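Local coordinates for kelch domain-containing protein (Colletotrichum graminicola M1.001, PDB 5C86) that probably oxidises alcohols at a copper site, as a fungal member of the AA5 family of galactose and glyoxal oxidases, at residues A[165-170]-A[199-204]; A[309-314]-A[325-330]. All coordinates share one frame; numbering follows the deposited sequence.

Contact 1: residues A[165-170]-A[199-204]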
ATOM      1  N   LYS A 165      -9.492  21.393  -2.344  1.00 19.40           N
ATOM      2  CA  LYS A 165      -9.047  22.425  -1.436  1.00 20.61           C
ATOM      3  C   LYS A 165      -8.902  22.052   0.012  1.00 18.60           C
ATOM      4  O   LYS A 165      -7.839  22.362   0.603  1.00 19.53           O
ATOM      5  CB  LYS A 165      -9.920  23.702  -1.550  1.00 22.86           C
ATOM      6  CG  LYS A 165      -9.385  24.928  -0.805  1.00 25.93           C
ATOM      7  CD  LYS A 165     -10.384  26.123  -1.082  0.85 29.82           C
ATOM      8  CE  LYS A 165     -10.074  27.331  -0.234  0.60 31.66           C
ATOM      9  NZ  LYS A 165      -8.696  27.807  -0.514  0.55 32.51           N
ATOM     10  N   PRO A 166      -9.914  21.345   0.639  1.00 18.41           N
ATOM     11  CA  PRO A 166      -9.842  21.060   2.078  1.00 18.53           C
ATOM     12  C   PRO A 166      -8.560  20.279   2.484  1.00 16.56           C
ATOM     13  O   PRO A 166      -8.149  20.392   3.605  1.00 17.00           O
ATOM     14  CB  PRO A 166     -11.112  20.223   2.380  1.00 21.36           C
ATOM     15  CG  PRO A 166     -12.022  20.553   1.276  1.00 22.08           C
ATOM     16  CD  PRO A 166     -11.213  20.926   0.083  1.00 20.21           C
ATOM     17  N   LEU A 167      -8.032  19.460   1.579  1.00 17.63           N
ATOM     18  CA  LEU A 167      -6.822  18.615   1.966  1.00 16.74           C
ATOM     19  C   LEU A 167      -5.522  19.261   1.597  1.00 17.92           C
ATOM     20  O   LEU A 167      -4.475  18.759   2.010  1.00 17.01           O
ATOM     21  CB  LEU A 167      -6.939  17.235   1.327  1.00 16.23           C
ATOM     22  CG  LEU A 167      -6.827  17.084  -0.204  1.00 15.45           C
ATOM     23  CD1 LEU A 167      -5.440  17.278  -0.770  1.00 17.91           C
ATOM     24  CD2 LEU A 167      -7.351  15.705  -0.594  1.00 17.44           C
ATOM     25  N   VAL A 168      -5.475  20.429   0.937  1.00 16.64           N
ATOM     26  CA  VAL A 168      -4.187  20.921   0.471  1.00 17.14           C
ATOM     27  C   VAL A 168      -3.343  21.358   1.678  1.00 17.69           C
ATOM     28  O   VAL A 168      -3.780  22.038   2.610  1.00 17.33           O
ATOM     29  CB  VAL A 168      -4.418  22.077  -0.522  1.00 19.75           C
ATOM     30  CG1 VAL A 168      -3.136  22.741  -0.976  1.00 22.35           C
ATOM     31  CG2 VAL A 168      -5.255  21.629  -1.704  1.00 19.01           C
ATOM     32  N   MET A 169      -2.054  20.987   1.664  1.00 16.51           N
ATOM     33  CA  MET A 169      -1.138  21.393   2.724  1.00 18.65           C
ATOM     34  C   MET A 169      -0.838  22.902   2.635  1.00 17.65           C
ATOM     35  O   MET A 169      -1.022  23.521   1.598  1.00 18.44           O
ATOM     36  CB  MET A 169       0.199  20.688   2.552  1.00 21.80           C
ATOM     37  CG  MET A 169       0.060  19.182   2.531  1.00 20.89           C
ATOM     38  SD  MET A 169       1.283  18.409   3.547  1.00 17.81           S
ATOM     39  CE  MET A 169       2.794  19.372   3.380  1.00 18.14           C
ATOM     40  N   GLN A 170      -0.283  23.419   3.722  1.00 19.31           N
ATOM     41  CA  GLN A 170      -0.028  24.862   3.818  1.00 20.82           C
ATOM     42  C   GLN A 170       1.146  25.309   2.947  1.00 23.76           C
ATOM     43  O   GLN A 170       1.125  26.413   2.468  1.00 26.09           O
ATOM     44  CB  GLN A 170       0.222  25.228   5.300  1.00 23.80           C
ATOM     45  CG  GLN A 170      -0.963  25.265   6.242  0.75 28.58           C
ATOM     46  CD  GLN A 170      -0.651  25.899   7.611  0.60 30.70           C
ATOM     47  OE1 GLN A 170       0.304  26.658   7.768  0.60 30.88           O
ATOM     48  NE2 GLN A 170      -1.468  25.583   8.601  0.50 32.77           N
ATOM     49  N   ASN A 199     -10.217  15.097   6.409  1.00 15.53           N
ATOM     50  CA  ASN A 199     -11.523  15.364   5.766  1.00 16.73           C
ATOM     51  C   ASN A 199     -12.154  14.082   5.341  1.00 17.86           C
ATOM     52  O   ASN A 199     -11.491  13.200   4.760  1.00 17.06           O
ATOM     53  CB  ASN A 199     -11.342  16.220   4.580  1.00 16.71           C
ATOM     54  CG  ASN A 199     -10.905  17.645   4.949  1.00 19.80           C
ATOM     55  OD1 ASN A 199     -11.756  18.481   5.334  1.00 20.02           O
ATOM     56  ND2 ASN A 199      -9.635  17.905   4.940  1.00 17.47           N
ATOM     57  N   TRP A 200     -13.469  13.993   5.548  1.00 15.44           N
ATOM     58  CA  TRP A 200     -14.234  12.965   4.926  1.00 15.21           C
ATOM     59  C   TRP A 200     -14.716  13.348   3.558  1.00 17.50           C
ATOM     60  O   TRP A 200     -15.076  14.498   3.369  1.00 19.80           O
ATOM     61  CB  TRP A 200     -15.472  12.671   5.789  1.00 14.46           C
ATOM     62  CG  TRP A 200     -15.239  11.998   7.033  1.00 15.66           C
ATOM     63  CD1 TRP A 200     -15.242  12.523   8.276  1.00 16.09           C
ATOM     64  CD2 TRP A 200     -14.942  10.586   7.192  1.00 15.86           C
ATOM     65  NE1 TRP A 200     -15.012  11.549   9.210  1.00 18.39           N
ATOM     66  CE2 TRP A 200     -14.819  10.358   8.549  1.00 16.69           C
ATOM     67  CE3 TRP A 200     -14.790   9.516   6.306  1.00 16.30           C
ATOM     68  CZ2 TRP A 200     -14.486   9.106   9.076  1.00 17.96           C
ATOM     69  CZ3 TRP A 200     -14.487   8.251   6.863  1.00 16.01           C
ATOM     70  CH2 TRP A 200     -14.359   8.089   8.216  1.00 16.67           C
ATOM     71  N   TYR A 201     -14.691  12.404   2.612  1.00 15.89           N
ATOM     72  CA  TYR A 201     -15.255  12.514   1.294  1.00 16.34           C
ATOM     73  C   TYR A 201     -16.262  11.409   1.112  1.00 20.46           C
ATOM     74  O   TYR A 201     -16.113  10.286   1.653  1.00 18.65           O
ATOM     75  CB  TYR A 201     -14.231  12.402   0.201  1.00 17.96           C
ATOM     76  CG  TYR A 201     -13.281  13.588   0.144  1.00 18.13           C
ATOM     77  CD1 TYR A 201     -13.604  14.682  -0.632  1.00 19.86           C
ATOM     78  CD2 TYR A 201     -12.093  13.637   0.865  1.00 16.51           C
ATOM     79  CE1 TYR A 201     -12.761  15.790  -0.692  1.00 19.09           C
ATOM     80  CE2 TYR A 201     -11.263  14.731   0.810  1.00 17.84           C
ATOM     81  CZ  TYR A 201     -11.604  15.828   0.040  1.00 18.80           C
ATOM     82  OH  TYR A 201     -10.789  16.951  -0.086  1.00 17.39           O
ATOM     83  N   ASP A 202     -17.362  11.732   0.412  1.00 20.86           N
ATOM     84  CA  ASP A 202     -18.383  10.775   0.041  1.00 24.06           C
ATOM     85  C   ASP A 202     -18.324  10.714  -1.437  1.00 25.29           C
ATOM     86  O   ASP A 202     -18.328  11.751  -2.122  1.00 23.84           O
ATOM     87  CB  ASP A 202     -19.750  11.275   0.526  1.00 26.07           C
ATOM     88  CG  ASP A 202     -20.907  10.297   0.228  1.00 29.83           C
ATOM     89  OD1 ASP A 202     -20.765   9.302  -0.479  1.00 26.95           O
ATOM     90  OD2 ASP A 202     -22.005  10.606   0.731  1.00 34.32           O
ATOM     91  N   THR A 203     -18.185   9.515  -1.971  1.00 21.83           N
ATOM     92  CA  THR A 203     -17.990   9.284  -3.338  1.00 20.35           C
ATOM     93  C   THR A 203     -19.290   8.939  -4.071  1.00 22.68           C
ATOM     94  O   THR A 203     -19.210   8.610  -5.257  1.00 24.73           O
ATOM     95  CB  THR A 203     -16.956   8.167  -3.617  1.00 22.59           C
ATOM     96  OG1 THR A 203     -17.476   6.928  -3.121  1.00 20.60           O
ATOM     97  CG2 THR A 203     -15.584   8.538  -2.931  1.00 22.56           C
ATOM     98  N   LYS A 204     -20.407   8.977  -3.378  1.00 25.28           N
ATOM     99  CA  LYS A 204     -21.678   8.557  -4.001  1.00 25.88           C
ATOM    100  C   LYS A 204     -22.328   9.842  -4.597  1.00 28.10           C
ATOM    101  O   LYS A 204     -22.097  10.963  -4.105  1.00 23.97           O
ATOM    102  CB  LYS A 204     -22.575   7.965  -2.954  1.00 29.36           C
ATOM    103  CG  LYS A 204     -22.062   6.687  -2.290  1.00 28.88           C
ATOM    104  CD  LYS A 204     -23.158   6.067  -1.425  1.00 28.28           C
ATOM    105  CE  LYS A 204     -23.729   6.894  -0.295  1.00 29.22           C
ATOM    106  NZ  LYS A 204     -22.783   7.577   0.608  1.00 29.03           N
TER
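P166 and L167, in a short 3-10 turn, pack against the side chains of N199 and Y201 on strand 197-202 of a kelch beta-propeller blade. This strand is third of four in its blade, between strands 188-191 and 208-214, and the turn belongs to the loop that enters this blade from the preceding one, 122-158. L167 packs across the phenol end of Y201. Its CB stands 4.1 Å from Y201 OH; its CG, placed in the crowded position between backbone N and carbonyl carbon (chi1 68°), also faces that oxygen; and CD2 reaches it most closely, at 3.7 Å, while passing CE2 of the ring obliquely. The two side chains cross at about a right angle, and I134 of the preceding blade touches both. P166 approaches the same hydroxyl with CG and CD, each 4.0 Å from Y201 OH, so carbons of both residues lie against the oxygen. Y201 OH is hydrogen-bonded to the carbonyl oxygen of P163, just ahead of the turn, so the tyrosine tip is joined to the loop both by polar and by apolar contacts. N199 meets the proline at CB: its CG lies 3.6 Å from P166 CB, and OD1 rests beside that same carbon. ND2 also gives a weak, bent bond to P166 O, 3.2 Å long with an N-H...O angle of 120°; a further hydrogen bond of ND2, to OE1 of Q191 on the neighbouring strand, helps fix the amide. Beyond the contact the strand ends in an Asx turn: D202 OD1 takes K204 N and, from the opposite face of the carboxylate, K204 NZ, the latter in a salt bridge of 2.9 Å.

Contact 2: residues A[309-314]-A[325-330]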
ATOM      1  N   GLN A 309      17.909   7.077   6.762  1.00 13.22           N
ATOM      2  CA  GLN A 309      17.597   6.260   7.935  1.00 13.47           C
ATOM      3  C   GLN A 309      17.749   4.801   7.454  1.00 13.48           C
ATOM      4  O   GLN A 309      16.906   4.286   6.713  1.00 14.42           O
ATOM      5  CB  GLN A 309      16.194   6.602   8.476  1.00 13.49           C
ATOM      6  CG  GLN A 309      16.055   8.035   8.956  1.00 13.52           C
ATOM      7  CD  GLN A 309      16.742   8.287  10.284  1.00 13.62           C
ATOM      8  OE1 GLN A 309      17.641   7.493  10.683  1.00 17.34           O
ATOM      9  NE2 GLN A 309      16.294   9.224  11.028  1.00 12.79           N
ATOM     10  N   LEU A 310      18.830   4.140   7.897  1.00 14.71           N
ATOM     11  CA  LEU A 310      19.185   2.805   7.460  1.00 13.35           C
ATOM     12  C   LEU A 310      18.727   1.683   8.409  1.00 12.82           C
ATOM     13  O   LEU A 310      18.877   0.530   8.098  1.00 15.14           O
ATOM     14  CB  LEU A 310      20.721   2.699   7.312  1.00 16.25           C
ATOM     15  CG  LEU A 310      21.229   3.637   6.232  1.00 16.00           C
ATOM     16  CD1 LEU A 310      22.808   3.427   6.143  1.00 18.98           C
ATOM     17  CD2 LEU A 310      20.621   3.358   4.881  1.00 16.78           C
ATOM     18  N   THR A 311      18.178   2.046   9.558  1.00 12.34           N
ATOM     19  CA  THR A 311      17.643   1.111  10.522  1.00 14.35           C
ATOM     20  C   THR A 311      16.073   1.216  10.524  1.00 13.99           C
ATOM     21  O   THR A 311      15.540   2.237  11.014  1.00 13.69           O
ATOM     22  CB  THR A 311      18.146   1.394  11.916  1.00 15.20           C
ATOM     23  OG1 THR A 311      19.589   1.236  11.892  1.00 17.17           O
ATOM     24  CG2 THR A 311      17.635   0.399  12.854  1.00 15.25           C
ATOM     25  N   PRO A 312      15.410   0.145  10.050  1.00 13.23           N
ATOM     26  CA  PRO A 312      13.915   0.140  10.058  1.00 13.38           C
ATOM     27  C   PRO A 312      13.467  -0.042  11.465  1.00 13.15           C
ATOM     28  O   PRO A 312      14.251  -0.437  12.355  1.00 13.21           O
ATOM     29  CB  PRO A 312      13.562  -1.049   9.222  1.00 12.72           C
ATOM     30  CG  PRO A 312      14.798  -1.403   8.347  1.00 12.70           C
ATOM     31  CD  PRO A 312      15.924  -0.980   9.272  1.00 12.84           C
ATOM     32  N   GLU A 313      12.161   0.174  11.707  1.00 12.78           N
ATOM     33  CA  GLU A 313      11.516  -0.072  12.973  1.00 12.08           C
ATOM     34  C   GLU A 313      10.308  -0.926  12.818  1.00 11.22           C
ATOM     35  O   GLU A 313       9.579  -0.816  11.873  1.00 12.21           O
ATOM     36  CB  GLU A 313      11.199   1.245  13.679  1.00 13.57           C
ATOM     37  CG  GLU A 313      12.477   1.927  14.247  1.00 15.15           C
ATOM     38  CD  GLU A 313      12.166   3.331  14.776  1.00 18.33           C
ATOM     39  OE1 GLU A 313      12.027   4.314  13.942  1.00 18.10           O
ATOM     40  OE2 GLU A 313      11.943   3.475  16.041  1.00 18.58           O
ATOM     41  N   LEU A 314      10.129  -1.816  13.780  1.00 12.46           N
ATOM     42  CA  LEU A 314       8.965  -2.690  13.918  1.00 12.22           C
ATOM     43  C   LEU A 314       8.051  -2.071  14.952  1.00 12.72           C
ATOM     44  O   LEU A 314       8.454  -1.839  16.084  1.00 13.44           O
ATOM     45  CB  LEU A 314       9.417  -4.088  14.331  1.00 14.80           C
ATOM     46  CG  LEU A 314       8.319  -5.105  14.429  1.00 16.36           C
ATOM     47  CD1 LEU A 314       7.522  -5.304  13.169  1.00 17.40           C
ATOM     48  CD2 LEU A 314       9.004  -6.427  14.848  1.00 18.57           C
ATOM     49  N   THR A 325      15.033  -2.987  13.693  1.00 14.11           N
ATOM     50  CA  THR A 325      15.297  -4.237  13.076  1.00 14.36           C
ATOM     51  C   THR A 325      16.656  -4.179  12.331  1.00 16.44           C
ATOM     52  O   THR A 325      17.339  -3.139  12.398  1.00 17.99           O
ATOM     53  CB  THR A 325      14.170  -4.695  12.178  1.00 14.39           C
ATOM     54  OG1 THR A 325      14.045  -3.811  11.042  1.00 14.53           O
ATOM     55  CG2 THR A 325      12.874  -4.706  12.969  1.00 16.10           C
ATOM     56  N   THR A 326      17.025  -5.206  11.610  1.00 16.98           N
ATOM     57  CA  THR A 326      18.400  -5.217  11.083  1.00 16.82           C
ATOM     58  C   THR A 326      18.556  -4.111  10.023  1.00 16.29           C
ATOM     59  O   THR A 326      17.796  -4.026   9.063  1.00 15.90           O
ATOM     60  CB  THR A 326      18.753  -6.600  10.546  1.00 23.23           C
ATOM     61  OG1 THR A 326      18.786  -7.527  11.645  1.00 28.93           O
ATOM     62  CG2 THR A 326      20.116  -6.620   9.935  1.00 22.66           C
ATOM     63  N   PRO A 327      19.611  -3.294  10.189  1.00 18.23           N
ATOM     64  CA  PRO A 327      19.854  -2.269   9.180  1.00 17.98           C
ATOM     65  C   PRO A 327      20.212  -2.776   7.802  1.00 17.10           C
ATOM     66  O   PRO A 327      20.687  -3.918   7.622  1.00 17.60           O
ATOM     67  CB  PRO A 327      21.032  -1.433   9.736  1.00 20.39           C
ATOM     68  CG  PRO A 327      21.635  -2.254  10.763  1.00 25.93           C
ATOM     69  CD  PRO A 327      20.579  -3.211  11.290  1.00 21.98           C
ATOM     70  N   HIS A 328      19.884  -1.933   6.827  1.00 17.28           N
ATOM     71  CA  HIS A 328      20.273  -2.148   5.435  1.00 16.70           C
ATOM     72  C   HIS A 328      21.452  -1.167   5.178  1.00 18.14           C
ATOM     73  O   HIS A 328      21.701  -0.267   5.953  1.00 20.50           O
ATOM     74  CB  HIS A 328      19.089  -2.052   4.475  1.00 16.46           C
ATOM     75  CG  HIS A 328      18.271  -0.814   4.621  1.00 16.45           C
ATOM     76  ND1 HIS A 328      17.252  -0.653   5.537  1.00 17.13           N
ATOM     77  CD2 HIS A 328      18.395   0.375   3.998  1.00 13.68           C
ATOM     78  CE1 HIS A 328      16.741   0.573   5.407  1.00 13.32           C
ATOM     79  NE2 HIS A 328      17.420   1.204   4.472  1.00 19.41           N
ATOM     80  N   THR A 329      22.116  -1.414   4.064  1.00 20.24           N
ATOM     81  CA  THR A 329      23.281  -0.591   3.667  1.00 23.28           C
ATOM     82  C   THR A 329      22.976   0.407   2.588  1.00 22.37           C
ATOM     83  O   THR A 329      23.551   1.509   2.584  1.00 25.93           O
ATOM     84  CB  THR A 329      24.470  -1.475   3.230  1.00 25.57           C
ATOM     85  OG1 THR A 329      24.101  -2.337   2.156  1.00 27.85           O
ATOM     86  CG2 THR A 329      25.022  -2.212   4.414  1.00 30.72           C
ATOM     87  N   VAL A 330      21.983   0.131   1.771  1.00 19.58           N
ATOM     88  CA  VAL A 330      21.575   1.016   0.706  1.00 18.54           C
ATOM     89  C   VAL A 330      20.479   1.973   1.208  1.00 19.75           C
ATOM     90  O   VAL A 330      19.445   1.507   1.682  1.00 17.40           O
ATOM     91  CB  VAL A 330      21.072   0.260  -0.530  1.00 20.40           C
ATOM     92  CG1 VAL A 330      20.638   1.179  -1.640  1.00 21.57           C
ATOM     93  CG2 VAL A 330      22.191  -0.689  -1.070  1.00 21.50           C
TER
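T311 and P327 bring the two backbones within 4.3 Å, CA to CA, as 309-314 and 325-330 run in roughly opposite directions, 149° apart, joined by two backbone hydrogen bonds. T325 N reaches P312 O at 3.0 Å from above the carbonyl plane, whereas H328 N meets L310 O at 2.9 Å almost head-on, with a C=O...N angle of 163°. L310 also covers the H328 imidazole: its CA sits over the ring face, 4.1 Å from the centroid, in a CH-pi contact, and its carbonyl oxygen lies above that ring toward the rim. Its CB lies 3.4 Å from H328 O, and CG and CD1 are near the same oxygen. P312 comes to the imidazole from another direction, with CG at the ring edge and in its plane. The same proline crosses T325 at about a right angle: CB is 3.3 Å from T325 OG1, which is hydrogen-bonded to the indole NE1 of W292. Holding OG1 between backbone N and carbonyl carbon (chi1 66°) leaves T325 CG2 anti to the carbonyl carbon, where it meets L314 CB at 3.8 Å. T311 and P327 lie side by side, and the indole of W6, from the N-terminal strand 5-11, bonds to T326 O. The T325-P312 bond continues the ladder of the antiparallel hairpin 313-316/321-324, the outer half of a four-stranded propeller blade, at the open end where one arm enters from strand 291-294 and the other leaves for the next blade of the kelch fold.

In the fold
Contact 1 comes wholly before contact 2 in the sequence, and the two lie in different blades of the seven-bladed propeller, their centres 34 Å apart and their nearest atoms about 18 Å apart. Each involves a loop passing from the outermost strand of one blade to the first strand of the next. Both come within about 11 Å, side chain to side chain, of a residue that binds copper in this protein: L167 of contact 1 to Y120, and V330 of contact 2 to H335. H423, from the galactose oxidase-like E-set region, is a third copper ligand. The metal is absent here, and neither contact contains any of these three residues.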